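Local coordinates for protein transcriptional regulator KdgR (Pseudomonas aeruginosa, PDB 5Y6I) that probably binds DNA through a winged helix-turn-helix domain and regulates transcription, as a member of the IclR family with a GAF-like C-terminal domain, at residues Ser142-Leu147 and Gly203-Gly208; Thr151-Ala156 and Ala187-Gly192. All blocks are in the same frame, centred on the assembly; numbering follows the deposited sequence.

Overall arrangement
Both contacts lie in the IclR-type C-terminal domain and on the same side of the chain's centre, with their own centres about 14 Å apart. Interaction 1 is a small surface contact between two loops, carried by leucine and proline carbons. Interaction 2 is buried, joins helices 150-158 and 183-196, and adds backbone carbonyls to its leucine methyls. Along the sequence it is nested between the two segments of interaction 1. The two contacts also touch: residues 142-147 run up to the start of helix 150-158, where Leu-144 packs on Thr-151 and the backbone of Leu-146 and Leu-147 lies against Leu-153.

Interaction 1. Residues Ser142-Leu147 and Gly203-Gly208; sequences SVLPLL and GLLMPG
Leu-205 reaches across from the loop 203-208 and sets its forked end against the ring of Pro-145. The CG and CD carbons of the proline receive it, and the closest approach is 4.0 Å, from Leu-205 CD1 to Pro-145 CD. The second methyl, Leu-205 CD2, stands 4.1 Å from Pro-145 CD. Both branches of the fork thus meet the same ring carbon, with the two side chains slanting across one another. A looser touch follows at Leu-144, whose CD2 is 4.4 Å from Leu-205 CD2. Everything that meets is carbon, and the contact is held by van der Waals packing alone.

The reach of Leu-205 comes from its first torsion: CG lies opposite the backbone N (chi1 170°), which carries the fork out toward the proline, whose CA is 7.8 Å from Leu-205 CA. The backbone around the proline is held by several bonds: its carbonyl O accepts one from Ser-149 OG, and the amides of Leu-146 and Leu-147 that follow it are bound by the two carboxylate oxygens of Glu-171, one each. Leu-205 also rests on Ser-149.

Leu-144 bonds through its backbone to Ala-122 on strand 121-128 and packs on Phe-113 of strand 111-118. The other loop joins edge strand 199-202 to strand 209-217. The contact is a light surface touch between that hairpin loop and the connection leading into helix 150-158, with helix 162-171 lying against Pro-145 through Glu-171.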
loop_
_atom_site.group_PDB
_atom_site.type_symbol
_atom_site.label_atom_id
_atom_site.label_comp_id
_atom_site.label_asym_id
_atom_site.label_seq_id
_atom_site.Cartn_x
_atom_site.Cartn_y
_atom_site.Cartn_z
ATOM N N SER A 142 3.665 -15.138 20.481
ATOM C CA SER A 142 4.414 -14.462 21.526
ATOM C C SER A 142 4.423 -12.973 21.246
ATOM O O SER A 142 4.548 -12.550 20.096
ATOM C CB SER A 142 5.845 -14.995 21.601
ATOM O OG SER A 142 5.904 -16.223 22.333
ATOM N N VAL A 143 4.239 -12.183 22.299
ATOM C CA VAL A 143 4.390 -10.731 22.258
ATOM C C VAL A 143 5.705 -10.393 22.951
ATOM O O VAL A 143 5.909 -10.774 24.106
ATOM C CB VAL A 143 3.218 -10.006 22.944
ATOM C CG1 VAL A 143 3.399 -8.503 22.838
ATOM C CG2 VAL A 143 1.887 -10.437 22.339
ATOM N N LEU A 144 6.605 -9.675 22.250
ATOM C CA LEU A 144 7.921 -9.353 22.790
ATOM C C LEU A 144 7.929 -7.941 23.381
ATOM O O LEU A 144 7.052 -7.125 23.081
ATOM C CB LEU A 144 8.977 -9.492 21.684
ATOM C CG LEU A 144 8.868 -10.704 20.745
ATOM C CD1 LEU A 144 9.883 -10.651 19.628
ATOM C CD2 LEU A 144 9.033 -11.995 21.541
ATOM N N PRO A 145 8.899 -7.604 24.233
ATOM C CA PRO A 145 8.888 -6.269 24.845
ATOM C C PRO A 145 9.321 -5.205 23.855
ATOM O O PRO A 145 10.048 -5.480 22.898
ATOM C CB PRO A 145 9.889 -6.393 26.000
ATOM C CG PRO A 145 10.843 -7.445 25.569
ATOM C CD PRO A 145 10.047 -8.408 24.695
ATOM N N LEU A 146 8.860 -3.969 24.091
ATOM C CA LEU A 146 9.216 -2.899 23.166
ATOM C C LEU A 146 10.693 -2.545 23.276
ATOM O O LEU A 146 11.373 -2.391 22.257
ATOM C CB LEU A 146 8.358 -1.650 23.400
ATOM C CG LEU A 146 8.552 -0.550 22.352
ATOM C CD1 LEU A 146 7.669 -0.735 21.134
ATOM C CD2 LEU A 146 8.330 0.796 22.932
ATOM N N LEU A 147 11.211 -2.416 24.493
ATOM C CA LEU A 147 12.600 -2.030 24.679
ATOM C C LEU A 147 13.523 -3.162 25.093
ATOM O O LEU A 147 14.734 -2.935 25.171
ATOM C CB LEU A 147 12.723 -0.908 25.706
ATOM C CG LEU A 147 12.031 0.388 25.328
ATOM C CD1 LEU A 147 10.746 0.529 26.120
ATOM C CD2 LEU A 147 12.980 1.528 25.584
ATOM N N GLY A 203 21.274 -11.079 24.604
ATOM C CA GLY A 203 20.586 -11.525 25.801
ATOM C C GLY A 203 19.674 -10.520 26.463
ATOM O O GLY A 203 19.138 -10.818 27.535
ATOM N N LEU A 204 19.472 -9.348 25.853
ATOM C CA LEU A 204 18.632 -8.309 26.444
ATOM C C LEU A 204 17.266 -8.849 26.878
ATOM O O LEU A 204 16.790 -8.541 27.975
ATOM C CB LEU A 204 18.484 -7.146 25.453
ATOM C CG LEU A 204 19.764 -6.322 25.207
ATOM C CD1 LEU A 204 19.554 -5.235 24.186
ATOM C CD2 LEU A 204 20.256 -5.709 26.491
ATOM N N LEU A 205 16.629 -9.671 26.045
ATOM C CA LEU A 205 15.363 -10.274 26.456
ATOM C C LEU A 205 15.578 -11.461 27.389
ATOM O O LEU A 205 14.797 -11.662 28.326
ATOM C CB LEU A 205 14.559 -10.698 25.226
ATOM C CG LEU A 205 13.296 -11.561 25.389
ATOM C CD1 LEU A 205 12.375 -11.147 26.525
ATOM C CD2 LEU A 205 12.534 -11.585 24.098
ATOM N N MET A 206 16.616 -12.261 27.140
ATOM C CA MET A 206 16.979 -13.363 28.029
ATOM C C MET A 206 18.452 -13.704 27.858
ATOM O O MET A 206 18.870 -14.150 26.781
ATOM C CB MET A 206 16.118 -14.593 27.766
ATOM C CG MET A 206 16.704 -15.872 28.295
ATOM S SD MET A 206 15.427 -17.125 28.352
ATOM C CE MET A 206 14.016 -16.171 28.895
ATOM N N PRO A 207 19.261 -13.525 28.901
ATOM C CA PRO A 207 20.715 -13.569 28.719
ATOM C C PRO A 207 21.146 -14.938 28.240
ATOM O O PRO A 207 20.567 -15.962 28.608
ATOM C CB PRO A 207 21.264 -13.246 30.113
ATOM C CG PRO A 207 20.047 -12.866 30.956
ATOM C CD PRO A 207 18.876 -13.502 30.321
ATOM N N GLY A 208 22.135 -14.949 27.366
ATOM C CA GLY A 208 22.479 -16.179 26.699
ATOM C C GLY A 208 21.718 -16.452 25.421
ATOM O O GLY A 208 22.022 -17.440 24.750
#

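Interaction 2. Residues Thr151-Ala156 and Ala187-Gly192; sequences TGLVFA and AVLLEG
Leu-153 and Leu-189 meet methyl to methyl, their side chains at about a right angle, with Leu-153 CD1 3.8 Å from Leu-189 CD2. They arrive differently. Leu-189 starts out toward the opposing helix, and its CG lies trans to the backbone N (chi1 174°), extending the fork toward Leu-153. The CB of Leu-153 leaves its helix to one side; with CG trans to the carbonyl carbon instead (chi1 -65°), the end of the chain swings back and brings CD1 to the meeting point.

Leu-190, one residue further on, lays its fork against the backbone of helix 150-158. Its CD1 is 3.8 Å from Ala-156 O. The same Leu-190 CD1 lies 4.3 Å from Ala-156 CB. Its other methyl, Leu-190 CD2, is 4.3 Å from Leu-153 O. The two branches thus meet carbonyl oxygens three residues apart, about one turn along the opposing helix. Ala-156 offers only a methyl here, and the backbones come close: Ala-156 CA and Leu-190 CA are 7.1 Å apart. The axes of the two short segments cross almost perpendicularly, at -89°, with a closest approach of 9.6 Å.

Helix 150-158 lies on the central sheet through Thr-151, Val-154 and Phe-155, all three packing on Val-226 of strand 223-232. Helix 183-196 crosses it on the side of the edge strand 199-202, where His-199 touches both Leu-153 and Leu-189.

Across the interface the partners are leucine and alanine carbons and two carbonyl oxygens met by methyls, without a polar bond between the segments. Cohesion therefore probably rests on apolar packing and the removal of methyl surface from water, least completely at the partly exposed Leu-189. None of the touching groups is charged, so the contact should depend little on ionisation.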
loop_
_atom_site.group_PDB
_atom_site.type_symbol
_atom_site.label_atom_id
_atom_site.label_comp_id
_atom_site.label_asym_id
_atom_site.label_seq_id
_atom_site.Cartn_x
_atom_site.Cartn_y
_atom_site.Cartn_z
ATOM N N THR A 151 13.398 -7.277 18.194
ATOM C CA THR A 151 12.202 -7.036 17.407
ATOM C C THR A 151 11.499 -5.756 17.849
ATOM O O THR A 151 11.013 -4.975 17.018
ATOM C CB THR A 151 11.283 -8.243 17.559
ATOM O OG1 THR A 151 12.038 -9.447 17.342
ATOM C CG2 THR A 151 10.158 -8.185 16.592
ATOM N N GLY A 152 11.434 -5.523 19.161
ATOM C CA GLY A 152 10.775 -4.333 19.660
ATOM C C GLY A 152 11.556 -3.072 19.377
ATOM O O GLY A 152 10.965 -2.000 19.191
ATOM N N LEU A 153 12.887 -3.171 19.327
ATOM C CA LEU A 153 13.690 -1.977 19.074
ATOM C C LEU A 153 13.584 -1.526 17.621
ATOM O O LEU A 153 13.522 -0.321 17.349
ATOM C CB LEU A 153 15.151 -2.210 19.466
ATOM C CG LEU A 153 15.410 -2.450 20.959
ATOM C CD1 LEU A 153 16.779 -1.943 21.395
ATOM C CD2 LEU A 153 14.347 -1.793 21.797
ATOM N N VAL A 154 13.557 -2.465 16.671
ATOM C CA VAL A 154 13.400 -2.063 15.277
ATOM C C VAL A 154 12.066 -1.357 15.083
ATOM O O VAL A 154 12.001 -0.277 14.487
ATOM C CB VAL A 154 13.539 -3.263 14.327
ATOM C CG1 VAL A 154 13.271 -2.780 12.863
ATOM C CG2 VAL A 154 14.914 -3.910 14.463
ATOM N N PHE A 155 10.985 -1.938 15.605
ATOM C CA PHE A 155 9.695 -1.254 15.607
ATOM C C PHE A 155 9.826 0.181 16.141
ATOM O O PHE A 155 9.523 1.150 15.436
ATOM C CB PHE A 155 8.678 -2.068 16.423
ATOM C CG PHE A 155 8.050 -3.239 15.658
ATOM C CD1 PHE A 155 7.443 -3.047 14.430
ATOM C CD2 PHE A 155 8.067 -4.530 16.181
ATOM C CE1 PHE A 155 6.857 -4.107 13.738
ATOM C CE2 PHE A 155 7.489 -5.605 15.485
ATOM C CZ PHE A 155 6.880 -5.381 14.263
ATOM N N ALA A 156 10.314 0.342 17.373
ATOM C CA ALA A 156 10.482 1.686 17.917
ATOM C C ALA A 156 11.344 2.552 17.015
ATOM O O ALA A 156 11.145 3.774 16.943
ATOM C CB ALA A 156 11.105 1.628 19.313
ATOM N N ALA A 187 17.343 8.097 22.458
ATOM C CA ALA A 187 17.145 8.762 21.176
ATOM C C ALA A 187 18.331 8.540 20.243
ATOM O O ALA A 187 18.149 8.428 19.024
ATOM C CB ALA A 187 16.893 10.250 21.386
ATOM N N VAL A 188 19.548 8.447 20.785
ATOM C CA VAL A 188 20.700 8.185 19.921
ATOM C C VAL A 188 20.668 6.749 19.407
ATOM O O VAL A 188 21.151 6.455 18.305
ATOM C CB VAL A 188 22.021 8.507 20.648
ATOM C CG1 VAL A 188 21.920 9.817 21.369
ATOM C CG2 VAL A 188 22.411 7.394 21.580
ATOM N N LEU A 189 20.076 5.834 20.174
ATOM C CA LEU A 189 20.073 4.449 19.722
ATOM C C LEU A 189 19.081 4.234 18.581
ATOM O O LEU A 189 19.382 3.516 17.623
ATOM C CB LEU A 189 19.784 3.498 20.889
ATOM C CG LEU A 189 19.620 2.055 20.406
ATOM C CD1 LEU A 189 20.964 1.377 20.160
ATOM C CD2 LEU A 189 18.776 1.247 21.368
ATOM N N LEU A 190 17.905 4.855 18.652
ATOM C CA LEU A 190 16.931 4.730 17.562
ATOM C C LEU A 190 17.447 5.354 16.271
ATOM O O LEU A 190 17.188 4.847 15.178
ATOM C CB LEU A 190 15.602 5.363 17.973
ATOM C CG LEU A 190 15.047 4.748 19.257
ATOM C CD1 LEU A 190 13.592 5.126 19.476
ATOM C CD2 LEU A 190 15.214 3.225 19.181
ATOM N N GLU A 191 18.185 6.447 16.380
ATOM C CA GLU A 191 18.854 6.989 15.206
ATOM C C GLU A 191 19.907 6.016 14.685
ATOM O O GLU A 191 20.181 5.976 13.481
ATOM C CB GLU A 191 19.454 8.353 15.564
ATOM C CG GLU A 191 20.419 8.962 14.566
ATOM C CD GLU A 191 20.880 10.329 15.024
ATOM O OE1 GLU A 191 21.522 11.074 14.241
ATOM O OE2 GLU A 191 20.576 10.662 16.184
ATOM N N GLY A 192 20.493 5.213 15.570
ATOM C CA GLY A 192 21.463 4.232 15.122
ATOM C C GLY A 192 20.815 3.109 14.347
ATOM O O GLY A 192 21.301 2.716 13.284
#